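2-dehydropantoate 2-reductase (Enterococcus faecium DO, PDB 5X20) probably catalyses the NADPH-dependent reduction of ketopantoate to (R)-pantoate, a step of pantothenate biosynthesis, and here holds NAD together with an N-phenyloxamic acid ligand. Local coordinates at residues A[272-277]-A[300-305]; A[193-198]-A[259-264]; A[76-81]-A[102-107]. All coordinates share one frame; numbering follows the deposited sequence.

Contact 1. Residues A[272-277]-A[300-305]. With NAD (nicotinamide-adenine-dinucleotide), chain G.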
loop_
_atom_site.group_PDB
_atom_site.type_symbol
_atom_site.label_atom_id
_atom_site.label_comp_id
_atom_site.label_asym_id
_atom_site.label_seq_id
_atom_site.Cartn_x
_atom_site.Cartn_y
_atom_site.Cartn_z
ATOM N N THR A 272 -2.325 -12.191 8.119
ATOM C CA THR A 272 -3.061 -11.180 8.865
ATOM C C THR A 272 -4.573 -11.479 8.916
ATOM O O THR A 272 -5.101 -12.306 8.175
ATOM C CB THR A 272 -2.927 -9.789 8.218
ATOM O OG1 THR A 272 -3.709 -9.751 7.012
ATOM C CG2 THR A 272 -1.442 -9.482 7.906
ATOM N N GLU A 273 -5.224 -10.732 9.765
ATOM C CA GLU A 273 -6.661 -10.767 9.947
ATOM C C GLU A 273 -7.453 -9.813 9.004
ATOM O O GLU A 273 -8.634 -9.509 9.253
ATOM C CB GLU A 273 -6.931 -10.359 11.371
ATOM C CG GLU A 273 -6.545 -11.422 12.392
ATOM C CD GLU A 273 -6.894 -10.963 13.828
ATOM O OE1 GLU A 273 -6.542 -9.802 14.178
ATOM O OE2 GLU A 273 -7.566 -11.750 14.548
ATOM N N ILE A 274 -6.817 -9.378 7.928
ATOM C CA ILE A 274 -7.408 -8.370 7.062
ATOM C C ILE A 274 -8.820 -8.721 6.508
ATOM O O ILE A 274 -9.659 -7.859 6.425
ATOM C CB ILE A 274 -6.429 -7.995 5.927
ATOM C CG1 ILE A 274 -6.863 -6.699 5.230
ATOM C CG2 ILE A 274 -6.308 -9.104 4.896
ATOM C CD1 ILE A 274 -6.643 -5.438 6.046
ATOM N N ASP A 275 -9.058 -9.979 6.170
ATOM C CA ASP A 275 -10.372 -10.387 5.654
ATOM C C ASP A 275 -11.503 -10.184 6.651
ATOM O O ASP A 275 -12.640 -10.151 6.257
ATOM C CB ASP A 275 -10.356 -11.859 5.178
ATOM C CG ASP A 275 -9.462 -12.045 4.018
ATOM O OD1 ASP A 275 -9.394 -11.163 3.149
ATOM O OD2 ASP A 275 -8.776 -13.059 3.926
ATOM N N TYR A 276 -11.158 -10.115 7.930
ATOM C CA TYR A 276 -12.139 -9.960 8.973
ATOM C C TYR A 276 -12.342 -8.509 9.388
ATOM O O TYR A 276 -13.141 -8.218 10.296
ATOM C CB TYR A 276 -11.716 -10.768 10.179
ATOM C CG TYR A 276 -11.645 -12.241 9.850
ATOM C CD1 TYR A 276 -10.501 -12.777 9.291
ATOM C CD2 TYR A 276 -12.743 -13.083 10.052
ATOM C CE1 TYR A 276 -10.438 -14.106 8.960
ATOM C CE2 TYR A 276 -12.682 -14.430 9.746
ATOM C CZ TYR A 276 -11.530 -14.930 9.204
ATOM O OH TYR A 276 -11.409 -16.256 8.929
ATOM N N ILE A 277 -11.527 -7.617 8.833
ATOM C CA ILE A 277 -11.605 -6.221 9.200
ATOM C C ILE A 277 -12.079 -5.455 7.957
ATOM O O ILE A 277 -13.265 -5.413 7.709
ATOM C CB ILE A 277 -10.255 -5.752 9.769
ATOM C CG1 ILE A 277 -9.888 -6.655 10.953
ATOM C CG2 ILE A 277 -10.354 -4.335 10.255
ATOM C CD1 ILE A 277 -8.425 -6.508 11.357
ATOM N N GLU A 300 -6.643 -6.015 -0.760
ATOM C CA GLU A 300 -5.854 -6.503 -1.870
ATOM C C GLU A 300 -4.336 -6.261 -1.687
ATOM O O GLU A 300 -3.513 -7.152 -1.962
ATOM C CB GLU A 300 -6.296 -5.856 -3.163
ATOM C CG GLU A 300 -7.613 -6.425 -3.642
ATOM C CD GLU A 300 -8.392 -5.526 -4.601
ATOM O OE1 GLU A 300 -8.033 -4.361 -4.887
ATOM O OE2 GLU A 300 -9.445 -5.962 -5.099
ATOM N N LEU A 301 -4.000 -5.046 -1.277
ATOM C CA LEU A 301 -2.604 -4.690 -1.008
ATOM C C LEU A 301 -2.004 -5.551 0.092
ATOM O O LEU A 301 -0.880 -5.989 -0.020
ATOM C CB LEU A 301 -2.472 -3.194 -0.619
ATOM C CG LEU A 301 -2.674 -2.277 -1.813
ATOM C CD1 LEU A 301 -2.907 -0.849 -1.346
ATOM C CD2 LEU A 301 -1.491 -2.325 -2.788
ATOM N N VAL A 302 -2.738 -5.758 1.170
ATOM C CA VAL A 302 -2.209 -6.554 2.268
ATOM C C VAL A 302 -1.999 -8.001 1.831
ATOM O O VAL A 302 -0.984 -8.605 2.156
ATOM C CB VAL A 302 -3.105 -6.443 3.502
ATOM C CG1 VAL A 302 -2.707 -7.444 4.594
ATOM C CG2 VAL A 302 -2.987 -5.049 4.063
ATOM N N HIS A 303 -2.959 -8.572 1.101
ATOM C CA HIS A 303 -2.779 -9.951 0.563
ATOM C C HIS A 303 -1.566 -9.998 -0.350
ATOM O O HIS A 303 -0.812 -10.992 -0.350
ATOM C CB HIS A 303 -4.039 -10.494 -0.170
ATOM C CG HIS A 303 -5.155 -10.844 0.753
ATOM N ND1 HIS A 303 -4.948 -11.532 1.927
ATOM C CD2 HIS A 303 -6.487 -10.591 0.700
ATOM C CE1 HIS A 303 -6.100 -11.661 2.578
ATOM N NE2 HIS A 303 -7.047 -11.104 1.844
ATOM N N ALA A 304 -1.390 -8.956 -1.158
ATOM C CA ALA A 304 -0.258 -8.954 -2.073
ATOM C C ALA A 304 1.038 -8.915 -1.254
ATOM O O ALA A 304 2.015 -9.523 -1.606
ATOM C CB ALA A 304 -0.304 -7.809 -3.050
ATOM N N LYS A 305 1.026 -8.146 -0.201
ATOM C CA LYS A 305 2.166 -8.052 0.631
ATOM C C LYS A 305 2.506 -9.390 1.269
ATOM O O LYS A 305 3.674 -9.817 1.239
ATOM C CB LYS A 305 1.945 -6.992 1.699
ATOM C CG LYS A 305 3.193 -6.718 2.527
ATOM C CD LYS A 305 4.250 -6.056 1.659
ATOM C CE LYS A 305 5.524 -5.901 2.455
ATOM N NZ LYS A 305 6.516 -5.114 1.697
HETATM P PA NAD G . -1.187 -14.067 18.740
HETATM O O1A NAD G . -0.803 -14.176 17.296
HETATM O O2A NAD G . -0.153 -13.681 19.795
HETATM O O5B NAD G . -1.751 -15.486 19.197
HETATM C C5B NAD G . -2.755 -16.146 18.457
HETATM C C4B NAD G . -2.502 -17.642 18.394
HETATM O O4B NAD G . -1.477 -17.822 17.445
HETATM C C3B NAD G . -1.997 -18.271 19.689
HETATM O O3B NAD G . -2.503 -19.570 19.774
HETATM C C2B NAD G . -0.520 -18.321 19.492
HETATM O O2B NAD G . 0.192 -19.282 20.258
HETATM C C1B NAD G . -0.499 -18.634 18.014
HETATM N N9A NAD G . 0.801 -18.253 17.479
HETATM C C8A NAD G . 1.425 -17.099 17.669
HETATM N N7A NAD G . 2.613 -17.116 17.060
HETATM C C5A NAD G . 2.752 -18.312 16.491
HETATM C C6A NAD G . 3.790 -18.982 15.703
HETATM N N6A NAD G . 4.950 -18.357 15.378
HETATM N N1A NAD G . 3.526 -20.238 15.342
HETATM C C2A NAD G . 2.380 -20.870 15.631
HETATM N N3A NAD G . 1.387 -20.353 16.366
HETATM C C4A NAD G . 1.540 -19.077 16.798
HETATM O O3 NAD G . -2.432 -13.077 18.686
HETATM P PN NAD G . -2.917 -12.024 19.796
HETATM O O1N NAD G . -2.032 -10.790 19.580
HETATM O O2N NAD G . -3.089 -12.588 21.179
HETATM O O5D NAD G . -4.322 -11.610 19.154
HETATM C C5D NAD G . -5.492 -12.347 19.485
HETATM C C4D NAD G . -6.761 -11.548 19.171
HETATM O O4D NAD G . -6.771 -10.361 19.991
HETATM C C3D NAD G . -6.685 -11.088 17.728
HETATM O O3D NAD G . -7.950 -11.108 17.095
HETATM C C2D NAD G . -6.134 -9.669 17.828
HETATM O O2D NAD G . -6.473 -8.836 16.713
HETATM C C1D NAD G . -6.768 -9.217 19.130
HETATM N N1N NAD G . -6.122 -8.102 19.808
HETATM C C2N NAD G . -4.780 -8.128 19.978
HETATM C C3N NAD G . -4.147 -7.042 20.606
HETATM C C7N NAD G . -2.662 -7.015 20.896
HETATM O O7N NAD G . -2.193 -6.034 21.457
HETATM N N7N NAD G . -1.886 -8.086 20.705
HETATM C C4N NAD G . -4.955 -5.996 21.093
HETATM C C5N NAD G . -6.371 -6.049 20.945
HETATM C C6N NAD G . -6.950 -7.118 20.330
#

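Contact 2. Residues A[193-198]-A[259-264]. With AOT (2-oxidanylidene-2-phenylazanyl-ethanoic acid), chain H.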
loop_
_atom_site.group_PDB
_atom_site.type_symbol
_atom_site.label_atom_id
_atom_site.label_comp_id
_atom_site.label_asym_id
_atom_site.label_seq_id
_atom_site.Cartn_x
_atom_site.Cartn_y
_atom_site.Cartn_z
ATOM N N THR A 193 -7.901 0.999 9.935
ATOM C CA THR A 193 -7.093 2.123 9.471
ATOM C C THR A 193 -5.653 1.924 9.913
ATOM O O THR A 193 -4.770 1.716 9.072
ATOM C CB THR A 193 -7.657 3.461 9.969
ATOM O OG1 THR A 193 -7.869 3.427 11.406
ATOM C CG2 THR A 193 -8.931 3.765 9.265
ATOM N N MET A 194 -5.417 1.852 11.210
ATOM C CA MET A 194 -4.062 1.704 11.708
ATOM C C MET A 194 -3.369 0.428 11.224
ATOM O O MET A 194 -2.205 0.487 10.776
ATOM C CB MET A 194 -4.032 1.755 13.243
ATOM C CG MET A 194 -4.696 2.982 13.878
ATOM S SD MET A 194 -3.873 4.527 13.426
ATOM C CE MET A 194 -5.027 5.327 12.315
ATOM N N ASN A 195 -4.034 -0.725 11.348
ATOM C CA ASN A 195 -3.368 -1.991 11.082
ATOM C C ASN A 195 -2.859 -2.115 9.636
ATOM O O ASN A 195 -1.657 -2.347 9.411
ATOM C CB ASN A 195 -4.258 -3.190 11.403
ATOM C CG ASN A 195 -4.569 -3.346 12.882
ATOM O OD1 ASN A 195 -4.708 -2.374 13.628
ATOM N ND2 ASN A 195 -4.828 -4.551 13.280
ATOM N N GLY A 196 -3.736 -1.927 8.673
ATOM C CA GLY A 196 -3.396 -2.100 7.270
ATOM C C GLY A 196 -2.509 -1.000 6.749
ATOM O O GLY A 196 -1.521 -1.282 6.038
ATOM N N LEU A 197 -2.802 0.246 7.125
ATOM C CA LEU A 197 -1.960 1.367 6.691
ATOM C C LEU A 197 -0.522 1.289 7.250
ATOM O O LEU A 197 0.444 1.464 6.495
ATOM C CB LEU A 197 -2.585 2.706 7.022
ATOM C CG LEU A 197 -3.898 3.030 6.355
ATOM C CD1 LEU A 197 -4.422 4.350 6.923
ATOM C CD2 LEU A 197 -3.749 3.113 4.849
ATOM N N CYS A 198 -0.384 0.960 8.526
ATOM C CA CYS A 198 0.970 0.756 9.114
ATOM C C CYS A 198 1.725 -0.392 8.456
ATOM O O CYS A 198 2.882 -0.275 8.157
ATOM C CB CYS A 198 0.890 0.536 10.626
ATOM S SG CYS A 198 0.487 2.029 11.562
ATOM N N PRO A 259 0.996 -1.713 15.200
ATOM C CA PRO A 259 -0.167 -2.484 15.417
ATOM C C PRO A 259 0.099 -3.972 15.268
ATOM O O PRO A 259 1.072 -4.396 14.606
ATOM C CB PRO A 259 -1.115 -2.006 14.267
ATOM C CG PRO A 259 -0.552 -0.725 13.806
ATOM C CD PRO A 259 0.894 -0.839 14.023
ATOM N N SER A 260 -0.851 -4.755 15.744
ATOM C CA SER A 260 -0.727 -6.184 15.691
ATOM C C SER A 260 -0.504 -6.738 14.277
ATOM O O SER A 260 0.242 -7.709 14.084
ATOM C CB SER A 260 -1.953 -6.837 16.349
ATOM O OG SER A 260 -3.124 -6.749 15.559
ATOM N N MET A 261 -1.185 -6.155 13.285
ATOM C CA MET A 261 -1.101 -6.645 11.912
ATOM C C MET A 261 0.306 -6.452 11.383
ATOM O O MET A 261 0.839 -7.298 10.715
ATOM C CB MET A 261 -2.102 -5.952 11.024
ATOM C CG MET A 261 -2.128 -6.486 9.577
ATOM S SD MET A 261 -3.464 -5.717 8.611
ATOM C CE MET A 261 -4.909 -6.421 9.362
ATOM N N TYR A 262 0.917 -5.342 11.726
ATOM C CA TYR A 262 2.342 -5.117 11.398
ATOM C C TYR A 262 3.251 -6.162 12.023
ATOM O O TYR A 262 4.094 -6.740 11.371
ATOM C CB TYR A 262 2.748 -3.708 11.851
ATOM C CG TYR A 262 4.173 -3.383 11.536
ATOM C CD1 TYR A 262 5.230 -3.906 12.289
ATOM C CD2 TYR A 262 4.479 -2.516 10.495
ATOM C CE1 TYR A 262 6.538 -3.608 11.982
ATOM C CE2 TYR A 262 5.781 -2.190 10.200
ATOM C CZ TYR A 262 6.808 -2.752 10.946
ATOM O OH TYR A 262 8.092 -2.442 10.620
ATOM N N GLN A 263 3.053 -6.434 13.318
ATOM C CA GLN A 263 3.824 -7.472 14.018
ATOM C C GLN A 263 3.616 -8.800 13.324
ATOM O O GLN A 263 4.585 -9.515 13.057
ATOM C CB GLN A 263 3.455 -7.582 15.509
ATOM C CG GLN A 263 3.548 -6.299 16.359
ATOM C CD GLN A 263 4.964 -5.712 16.545
ATOM O OE1 GLN A 263 5.805 -5.752 15.655
ATOM N NE2 GLN A 263 5.213 -5.169 17.721
ATOM N N ASP A 264 2.377 -9.113 12.979
ATOM C CA ASP A 264 2.085 -10.375 12.278
ATOM C C ASP A 264 2.855 -10.527 11.002
ATOM O O ASP A 264 3.567 -11.514 10.832
ATOM C CB ASP A 264 0.606 -10.524 11.915
ATOM C CG ASP A 264 -0.292 -10.871 13.121
ATOM O OD1 ASP A 264 0.225 -11.370 14.161
ATOM O OD2 ASP A 264 -1.530 -10.649 13.022
HETATM C C1 AOT H . -5.131 -1.439 19.546
HETATM N N1 AOT H . -4.586 -2.325 18.749
HETATM O O1 AOT H . -6.345 -3.660 18.584
HETATM C C2 AOT H . -5.466 -0.211 19.025
HETATM O O2 AOT H . -3.291 -3.753 17.192
HETATM O O3 AOT H . -4.736 -5.182 16.901
HETATM C C8 AOT H . -4.372 -4.163 17.444
HETATM C C7 AOT H . -5.211 -3.381 18.336
HETATM C C4 AOT H . -6.017 0.743 19.849
HETATM C C6 AOT H . -6.229 0.499 21.189
HETATM C C5 AOT H . -5.904 -0.726 21.684
HETATM C C3 AOT H . -5.355 -1.694 20.882
HETATM O O HOH W 1 -4.731 -7.874 13.378
#

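Contact 3. Residues A[76-81]-A[102-107]. With NAD (nicotinamide-adenine-dinucleotide), chain G; AOT (2-oxidanylidene-2-phenylazanyl-ethanoic acid), chain H.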
loop_
_atom_site.group_PDB
_atom_site.type_symbol
_atom_site.label_atom_id
_atom_site.label_comp_id
_atom_site.label_asym_id
_atom_site.label_seq_id
_atom_site.Cartn_x
_atom_site.Cartn_y
_atom_site.Cartn_z
ATOM N N LEU A 76 -12.153 -16.835 24.069
ATOM C CA LEU A 76 -11.495 -17.066 22.795
ATOM C C LEU A 76 -10.564 -15.944 22.539
ATOM O O LEU A 76 -10.973 -14.787 22.651
ATOM C CB LEU A 76 -12.517 -17.167 21.667
ATOM C CG LEU A 76 -13.568 -18.253 21.798
ATOM C CD1 LEU A 76 -14.802 -17.902 20.974
ATOM C CD2 LEU A 76 -13.056 -19.642 21.394
ATOM N N PHE A 77 -9.323 -16.290 22.198
ATOM C CA PHE A 77 -8.289 -15.315 21.891
ATOM C C PHE A 77 -7.305 -15.797 20.818
ATOM O O PHE A 77 -6.156 -15.354 20.788
ATOM C CB PHE A 77 -7.552 -14.879 23.155
ATOM C CG PHE A 77 -7.962 -13.520 23.646
ATOM C CD1 PHE A 77 -8.041 -12.450 22.770
ATOM C CD2 PHE A 77 -8.277 -13.314 24.977
ATOM C CE1 PHE A 77 -8.421 -11.198 23.214
ATOM C CE2 PHE A 77 -8.658 -12.064 25.428
ATOM C CZ PHE A 77 -8.730 -11.005 24.545
ATOM N N THR A 78 -7.749 -16.691 19.933
ATOM C CA THR A 78 -6.994 -16.957 18.720
ATOM C C THR A 78 -7.018 -15.734 17.773
ATOM O O THR A 78 -7.760 -14.767 17.977
ATOM C CB THR A 78 -7.551 -18.155 17.940
ATOM O OG1 THR A 78 -8.870 -17.842 17.440
ATOM C CG2 THR A 78 -7.590 -19.393 18.784
ATOM N N LYS A 79 -6.231 -15.809 16.722
ATOM C CA LYS A 79 -6.406 -14.913 15.564
ATOM C C LYS A 79 -7.616 -15.406 14.832
ATOM O O LYS A 79 -7.984 -16.586 14.934
ATOM C CB LYS A 79 -5.208 -14.969 14.625
ATOM C CG LYS A 79 -3.973 -14.256 15.154
ATOM C CD LYS A 79 -4.041 -12.797 14.817
ATOM C CE LYS A 79 -3.165 -11.828 15.603
ATOM N NZ LYS A 79 -1.724 -12.209 15.607
ATOM N N ALA A 80 -8.253 -14.504 14.099
ATOM C CA ALA A 80 -9.507 -14.818 13.454
ATOM C C ALA A 80 -9.404 -16.092 12.624
ATOM O O ALA A 80 -10.380 -16.852 12.575
ATOM C CB ALA A 80 -9.985 -13.636 12.590
ATOM N N MET A 81 -8.297 -16.302 11.902
ATOM C CA MET A 81 -8.237 -17.452 10.984
ATOM C C MET A 81 -8.092 -18.793 11.659
ATOM O O MET A 81 -8.317 -19.837 11.049
ATOM C CB MET A 81 -7.297 -17.257 9.778
ATOM C CG MET A 81 -6.021 -16.489 10.048
ATOM S SD MET A 81 -6.269 -14.716 10.242
ATOM C CE MET A 81 -4.636 -14.226 10.795
ATOM N N CYS A 102 -16.016 -14.078 23.314
ATOM C CA CYS A 102 -15.147 -13.761 22.180
ATOM C C CYS A 102 -14.769 -12.278 22.265
ATOM O O CYS A 102 -15.633 -11.424 22.193
ATOM C CB CYS A 102 -15.883 -13.992 20.858
ATOM S SG CYS A 102 -14.918 -13.523 19.421
ATOM N N LEU A 103 -13.480 -12.033 22.336
ATOM C CA LEU A 103 -12.940 -10.703 22.355
ATOM C C LEU A 103 -11.963 -10.412 21.203
ATOM O O LEU A 103 -11.190 -9.435 21.239
ATOM C CB LEU A 103 -12.222 -10.486 23.690
ATOM C CG LEU A 103 -13.113 -10.498 24.920
ATOM C CD1 LEU A 103 -12.278 -10.300 26.170
ATOM C CD2 LEU A 103 -14.230 -9.467 24.782
ATOM N N LEU A 104 -12.010 -11.232 20.167
ATOM C CA LEU A 104 -11.153 -10.993 18.979
ATOM C C LEU A 104 -11.462 -9.658 18.295
ATOM O O LEU A 104 -12.594 -9.164 18.328
ATOM C CB LEU A 104 -11.376 -12.095 17.950
ATOM C CG LEU A 104 -10.591 -13.376 18.041
ATOM C CD1 LEU A 104 -11.030 -14.194 19.243
ATOM C CD2 LEU A 104 -10.795 -14.202 16.785
ATOM N N ASN A 105 -10.447 -9.099 17.650
ATOM C CA ASN A 105 -10.678 -8.018 16.727
ATOM C C ASN A 105 -11.365 -8.559 15.475
ATOM O O ASN A 105 -11.354 -9.776 15.196
ATOM C CB ASN A 105 -9.373 -7.329 16.342
ATOM C CG ASN A 105 -8.871 -6.378 17.427
ATOM O OD1 ASN A 105 -9.634 -5.927 18.293
ATOM N ND2 ASN A 105 -7.571 -6.056 17.367
ATOM N N GLY A 106 -11.970 -7.654 14.725
ATOM C CA GLY A 106 -12.698 -8.058 13.538
ATOM C C GLY A 106 -14.171 -8.225 13.771
ATOM O O GLY A 106 -14.676 -8.137 14.895
ATOM N N ILE A 107 -14.853 -8.495 12.676
ATOM C CA ILE A 107 -16.299 -8.396 12.617
ATOM C C ILE A 107 -16.893 -9.749 12.295
ATOM O O ILE A 107 -16.366 -10.469 11.483
ATOM C CB ILE A 107 -16.642 -7.390 11.524
ATOM C CG1 ILE A 107 -16.245 -5.992 11.971
ATOM C CG2 ILE A 107 -18.090 -7.406 11.166
ATOM C CD1 ILE A 107 -16.218 -4.998 10.813
HETATM P PA NAD G . -1.187 -14.067 18.740
HETATM O O1A NAD G . -0.803 -14.176 17.296
HETATM O O2A NAD G . -0.153 -13.681 19.795
HETATM O O5B NAD G . -1.751 -15.486 19.197
HETATM C C5B NAD G . -2.755 -16.146 18.457
HETATM C C4B NAD G . -2.502 -17.642 18.394
HETATM O O4B NAD G . -1.477 -17.822 17.445
HETATM C C3B NAD G . -1.997 -18.271 19.689
HETATM O O3B NAD G . -2.503 -19.570 19.774
HETATM C C2B NAD G . -0.520 -18.321 19.492
HETATM O O2B NAD G . 0.192 -19.282 20.258
HETATM C C1B NAD G . -0.499 -18.634 18.014
HETATM N N9A NAD G . 0.801 -18.253 17.479
HETATM C C8A NAD G . 1.425 -17.099 17.669
HETATM N N7A NAD G . 2.613 -17.116 17.060
HETATM C C5A NAD G . 2.752 -18.312 16.491
HETATM C C6A NAD G . 3.790 -18.982 15.703
HETATM N N6A NAD G . 4.950 -18.357 15.378
HETATM N N1A NAD G . 3.526 -20.238 15.342
HETATM C C2A NAD G . 2.380 -20.870 15.631
HETATM N N3A NAD G . 1.387 -20.353 16.366
HETATM C C4A NAD G . 1.540 -19.077 16.798
HETATM O O3 NAD G . -2.432 -13.077 18.686
HETATM P PN NAD G . -2.917 -12.024 19.796
HETATM O O1N NAD G . -2.032 -10.790 19.580
HETATM O O2N NAD G . -3.089 -12.588 21.179
HETATM O O5D NAD G . -4.322 -11.610 19.154
HETATM C C5D NAD G . -5.492 -12.347 19.485
HETATM C C4D NAD G . -6.761 -11.548 19.171
HETATM O O4D NAD G . -6.771 -10.361 19.991
HETATM C C3D NAD G . -6.685 -11.088 17.728
HETATM O O3D NAD G . -7.950 -11.108 17.095
HETATM C C2D NAD G . -6.134 -9.669 17.828
HETATM O O2D NAD G . -6.473 -8.836 16.713
HETATM C C1D NAD G . -6.768 -9.217 19.130
HETATM N N1N NAD G . -6.122 -8.102 19.808
HETATM C C2N NAD G . -4.780 -8.128 19.978
HETATM C C3N NAD G . -4.147 -7.042 20.606
HETATM C C7N NAD G . -2.662 -7.015 20.896
HETATM O O7N NAD G . -2.193 -6.034 21.457
HETATM N N7N NAD G . -1.886 -8.086 20.705
HETATM C C4N NAD G . -4.955 -5.996 21.093
HETATM C C5N NAD G . -6.371 -6.049 20.945
HETATM C C6N NAD G . -6.950 -7.118 20.330
HETATM C C1 AOT H . -5.131 -1.439 19.546
HETATM N N1 AOT H . -4.586 -2.325 18.749
HETATM O O1 AOT H . -6.345 -3.660 18.584
HETATM C C2 AOT H . -5.466 -0.211 19.025
HETATM O O2 AOT H . -3.291 -3.753 17.192
HETATM O O3 AOT H . -4.736 -5.182 16.901
HETATM C C8 AOT H . -4.372 -4.163 17.444
HETATM C C7 AOT H . -5.211 -3.381 18.336
HETATM C C4 AOT H . -6.017 0.743 19.849
HETATM C C6 AOT H . -6.229 0.499 21.189
HETATM C C5 AOT H . -5.904 -0.726 21.684
HETATM C C3 AOT H . -5.355 -1.694 20.882
#

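Contact 1. Residues A[272-277]-A[300-305]
In the helical C-terminal half of the reductase, the cofactor-binding loop between helices 260-267 and 278-288 leans on helix 293-308, where Ile274 meets Val302 and Asp275 meets His303. Val302 puts CG1 anti to its backbone N (chi1 171°), which directs this methyl between two loop residues. On one of them, CG1 lies 3.5 Å from Thr272 OG1; on the other, it is 4.0 Å from Ile274 CG2. The same Ile274 CG2 also presses obliquely on the imidazole, 3.5 Å from His303 CE1. That ring is gripped through both nitrogens. In a His-carboxylate hydrogen bond, His303 NE2 donates to Asp275 OD1 at 2.7 Å, with the carboxylate at the ring edge and its plane turned 42° from the ring, although the exact place of OD1 is less certain; ND1 is hydrogen-bonded to Glu306. Behind the seam lies an ST turn, in which Thr272 OG1 accepts from Ile274 N at 3.3 Å while also bonding to Glu306, so that one acid steadies both segments. The turn leads into the short 3-10 segment and leaves Glu273 pointing away from the helix, toward the cofactor. Its extended chain delivers both carboxylate oxygens to the ribose beside the nicotinamide: Glu273 OE1 takes NAD O2D at 2.7 Å. The partner oxygen, Glu273 OE2, takes NAD O3D at 2.7 Å and also accepts from Ala80 N. His303 also packs on Thr213 of the second subunit, at the dimer interface.

Contact 2. Residues A[193-198]-A[259-264]
Asn195 and Ser260 face each other beside the bound N-phenyloxamic acid, AOT, whose carboxylate sits at the N-terminal end of helix 260-267. Ser260 N points almost straight at AOT O2 (3.0 Å, 171°), while Ser260 OG donates to AOT O3 at 2.6 Å; the helix end probably adds to the pull on the negative charge. A water donates to Ser260 OG at 2.9 Å and accepts a weak bond from Asn195 ND2, joining the two side chains. Around this polar patch the helices meet through carbon and sulfur. Asn195 CB abuts Met261 CB at 3.5 Å, the two side chains crossing at about a right angle. Met261 runs out with CG anti to the backbone N (chi1 -176°), which lays SD against the backbone of Gly196. Pro259, at the N-cap, fits its ring against Cys198, with Pro259 CD 3.7 Å from Cys198 CB. The Tyr262 ring edge meets Cys198 O, its hydroxyl tied to Asp202. The axes of the two short helical segments come within 8.1 Å, their directions 33° apart. Met205 of helix 205-209 packs on Cys198 and Pro259, helix 214-231 on Met194, and the loop of Thr272 and Ile274 on Met261.

Contact 3. Residues A[76-81]-A[102-107]
Van der Waals contacts dominate, with Leu104 lodged in the bend of the 76-81 loop, where it packs largely on backbone. Its CG lies only 3.2 Å from the carbonyl oxygen Thr78 O, a tight fit. The two methyls part from there: Leu104 CD1 comes to 3.5 Å from Leu76 O and also touches Leu76 CB, and Leu104 CD2 to 3.6 Å from Ala80 CA, near Ala80 CB. Beside it, the Phe77 ring tip meets Leu103 obliquely, CZ to CB 3.6 Å, while the ring's edge is turned to the ribose oxygen O4D of NAD. Leu76 and Cys102 are bridge partners on neighbouring parallel strands and carry their side chains on the same sheet face.

No hydrogen bond spans the two loops; several of their polar groups bind the ligands or residues outside them. Thr78 OG1 donates to Lys79 O from well above the carbonyl plane. Lys79 turns sharply at its second torsion (chi2 -85°), bringing NZ to 2.8 Å from the phosphate oxygen O1A of NAD, and a salt bridge to Asp264 holds the same nitrogen. Asn105 serves both ligands: its backbone N donates to NAD O3D at 3.3 Å (142°), and Asn105 ND2 to AOT O1 at 3.0 Å (153°).

These loops leave the C-terminal ends of strands 73-76 and 99-102, the dinucleotide-binding edge of the Rossmann sheet; helix 83-90 packs on Leu76 and Thr78, and helix 109-113 on Cys102 and Leu104.

In the fold
Along the chain the three contacts follow in series, none nested or crossed. Contact 3 comes first, in the Rossmann part, where it closes the beta-alpha-beta crossover that runs through helix 83-90 to strand 99-102. Contact 2 closes the longest loop, about 60 residues with helices 205-209, 214-231 and 238-247 inside it. Contact 1 closes a shorter helical loop containing helix 278-288. Contacts 1 and 2 abut where Thr272 CG2 packs on Met261 CG, making one helical block. The block is tied to the Rossmann part by, among others, Tyr276 O with Ile107 N (2.9 Å, probably hydrogen-bonded) and the Asp264-Lys79 salt bridge. In the cleft between, contacts 1 and 3 share NAD, contacts 2 and 3 AOT.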